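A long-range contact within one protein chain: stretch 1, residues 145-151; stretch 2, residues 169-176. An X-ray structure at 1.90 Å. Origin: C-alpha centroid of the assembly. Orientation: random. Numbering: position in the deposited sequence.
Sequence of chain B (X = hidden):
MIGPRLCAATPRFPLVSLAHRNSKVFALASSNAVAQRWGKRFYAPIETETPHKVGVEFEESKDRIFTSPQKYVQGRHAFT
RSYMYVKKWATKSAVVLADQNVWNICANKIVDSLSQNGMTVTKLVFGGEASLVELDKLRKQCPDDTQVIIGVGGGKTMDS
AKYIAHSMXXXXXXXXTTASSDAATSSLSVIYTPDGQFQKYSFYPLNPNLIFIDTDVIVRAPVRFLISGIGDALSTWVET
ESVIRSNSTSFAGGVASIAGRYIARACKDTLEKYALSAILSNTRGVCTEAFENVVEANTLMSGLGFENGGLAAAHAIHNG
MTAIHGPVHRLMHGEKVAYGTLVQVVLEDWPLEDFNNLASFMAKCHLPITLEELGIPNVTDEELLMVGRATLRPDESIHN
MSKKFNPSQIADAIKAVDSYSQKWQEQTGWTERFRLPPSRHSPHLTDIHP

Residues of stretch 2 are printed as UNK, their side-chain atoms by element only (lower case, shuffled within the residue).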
# COMPACT_ATOMS: atom_id res chain seq x y z
N ASP B 145 4.34 12.90 64.28
CA ASP B 145 5.58 12.41 63.68
C ASP B 145 5.30 11.54 62.46
O ASP B 145 6.19 10.81 62.01
CB ASP B 145 6.40 11.64 64.72
CG ASP B 145 5.74 10.35 65.16
OD1 ASP B 145 4.55 10.38 65.52
OD2 ASP B 145 6.42 9.30 65.14
N THR B 146 4.08 11.61 61.95
CA THR B 146 3.70 10.83 60.76
C THR B 146 4.51 11.34 59.57
O THR B 146 4.53 12.54 59.29
CB THR B 146 2.20 10.99 60.45
OG1 THR B 146 1.43 10.43 61.53
CG2 THR B 146 1.84 10.27 59.16
N GLN B 147 5.16 10.42 58.86
CA GLN B 147 5.99 10.79 57.71
C GLN B 147 5.29 10.68 56.36
O GLN B 147 5.71 11.32 55.39
CB GLN B 147 7.24 9.91 57.68
CG GLN B 147 8.12 10.00 58.91
CD GLN B 147 9.29 9.04 58.83
OE1 GLN B 147 9.11 7.82 58.82
NE2 GLN B 147 10.50 9.59 58.76
N VAL B 148 4.24 9.88 56.28
CA VAL B 148 3.54 9.70 55.02
C VAL B 148 2.12 9.18 55.23
O VAL B 148 1.83 8.50 56.22
CB VAL B 148 4.30 8.70 54.11
CG1 VAL B 148 4.32 7.32 54.75
CG2 VAL B 148 3.66 8.64 52.73
N ILE B 149 1.23 9.52 54.30
CA ILE B 149 -0.16 9.10 54.36
C ILE B 149 -0.38 8.08 53.25
O ILE B 149 -0.14 8.38 52.08
CB ILE B 149 -1.12 10.29 54.14
CG1 ILE B 149 -0.80 11.42 55.12
CG2 ILE B 149 -2.56 9.83 54.31
CD1 ILE B 149 -0.98 11.05 56.58
N ILE B 150 -0.82 6.88 53.62
CA ILE B 150 -1.07 5.83 52.64
C ILE B 150 -2.56 5.53 52.50
O ILE B 150 -3.20 5.06 53.44
CB ILE B 150 -0.36 4.52 53.05
CG1 ILE B 150 1.11 4.79 53.35
CG2 ILE B 150 -0.50 3.49 51.94
CD1 ILE B 150 1.88 3.57 53.82
N GLY B 151 -3.10 5.82 51.32
CA GLY B 151 -4.51 5.56 51.05
C GLY B 151 -4.66 4.27 50.26
O GLY B 151 -4.08 4.13 49.18
N UNK B 169 1.23 18.67 54.79
CA UNK B 169 2.46 18.93 54.04
C UNK B 169 3.32 17.67 54.01
O UNK B 169 4.54 17.74 54.15
n UNK B 169 4.28 20.30 52.47
c UNK B 169 3.26 20.07 54.67
c UNK B 169 4.40 20.55 53.77
o UNK B 169 5.38 21.13 54.25
N UNK B 170 2.68 16.52 53.80
CA UNK B 170 3.37 15.24 53.76
C UNK B 170 3.20 14.53 52.42
O UNK B 170 2.24 14.78 51.70
c UNK B 170 2.39 13.59 57.17
c UNK B 170 3.10 14.62 56.31
c UNK B 170 4.60 14.61 56.59
c UNK B 170 2.84 14.30 54.85
N UNK B 171 4.14 13.64 52.08
CA UNK B 171 4.04 12.91 50.81
C UNK B 171 2.89 11.92 50.92
O UNK B 171 2.48 11.54 52.03
c UNK B 171 5.36 13.26 52.81
c UNK B 171 5.40 12.22 50.71
c UNK B 171 5.74 11.95 52.15
N UNK B 172 2.35 11.49 49.79
CA UNK B 172 1.24 10.56 49.79
C UNK B 172 1.54 9.33 48.95
O UNK B 172 2.28 9.40 47.97
c UNK B 172 -0.03 11.25 49.25
o UNK B 172 0.19 11.78 47.95
N UNK B 173 0.97 8.20 49.36
CA UNK B 173 1.12 6.94 48.66
C UNK B 173 -0.30 6.44 48.41
O UNK B 173 -1.06 6.19 49.34
c UNK B 173 1.93 5.92 49.49
c UNK B 173 1.95 4.56 48.79
c UNK B 173 3.37 6.44 49.66
c UNK B 173 4.31 5.48 50.37
N UNK B 174 -0.65 6.32 47.13
CA UNK B 174 -1.98 5.90 46.71
C UNK B 174 -1.98 4.47 46.20
O UNK B 174 -1.23 4.13 45.28
c UNK B 174 -3.94 6.51 45.26
c UNK B 174 -2.50 6.84 45.61
c UNK B 174 -3.25 8.68 47.26
c UNK B 174 -2.38 8.30 46.06
N UNK B 175 -2.81 3.62 46.79
CA UNK B 175 -2.88 2.21 46.42
C UNK B 175 -4.27 1.80 45.96
O UNK B 175 -5.09 1.35 46.77
s UNK B 175 -0.98 1.92 48.44
c UNK B 175 -2.45 1.34 47.60
N UNK B 176 -4.55 1.93 44.66
CA UNK B 176 -5.87 1.55 44.16
C UNK B 176 -6.08 0.04 44.30
O UNK B 176 -5.16 -0.74 44.06
c UNK B 176 -5.83 2.01 42.70
c UNK B 176 -4.39 1.90 42.35
c UNK B 176 -3.70 2.44 43.57

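Position 169 carries two carbons, the second bearing one oxygen and one nitrogen, a terminal carboxamide. Its side chain stays out of reach of stretch 1. The residue is Asn 169.

Position 170 has four side-chain carbons forked at the second, with CB pointing toward stretch 1. One terminal carbon lies over the backbone O of Thr 146 and also approaches CD1 of Ile 149; the other arm faces O of Gln 147. A fork at the second carbon with no heteroatom identifies Leu 170. Its CD1 is 3.2 Å from O of Thr 146.

At position 171, three carbons close a ring onto the backbone nitrogen; the ring meets O of Gln 147 and CG2 of Val 148. This is Pro 171. Its CD sits 3.2 Å from O of Gln 147, and its CG packs 4.0 Å from CG2 of Val 148. Lacking an amide hydrogen, the residue can still accept: N of Ile 149 donates to O of Pro 171 at 3.3 Å, nearly linear at 170°.

Position 172 holds one carbon followed by one oxygen, a short hydroxyl side chain on the same face of the sheet as Ile 149. This is Ser 172, and its closest approach is through the main chain, with CA 3.4 Å from O of Ile 149.

Position 173 has four carbons forked at the first, one arm two carbons long, and touches CG1 of Ile 150 and CG2 of Val 148. This is Ile 173. It shares a face with Ile 150, its CB lying 4.1 Å from CG1 of Ile 150, while its CG1 is 3.8 Å from CG2 of Val 148.

Position 174 repeats that branching; its side chain makes no close contact with stretch 1, its backbone pairing with Gly 151. This is Ile 174.

Position 175 shows one carbon and then a sulfur, which lies against CG2 of Ile 150. This is Cys 175; its SG is 3.9 Å from CG2 of Ile 150.

Position 176 again closes three carbons onto the backbone nitrogen, points away and makes no contact. It is Pro 176.

The contact is a parallel pairing of two strands, their directions only 12° apart. Each of Ile 149 and Gly 151 uses both N and O, so the bonds alternate along the strand: N of Ile 173 donates to O of Ile 149 (2.9 Å), N of Gly 151 to O of Ile 173 (2.9 Å), and N of Cys 175 to O of Gly 151 (2.8 Å). Apolar packing of Val 148 and Ile 150 against Ile 173 reinforces this ladder, and Leu 170 extends the contact to the loop before the strand.

Stretch 2 169-176: NLPSIICP
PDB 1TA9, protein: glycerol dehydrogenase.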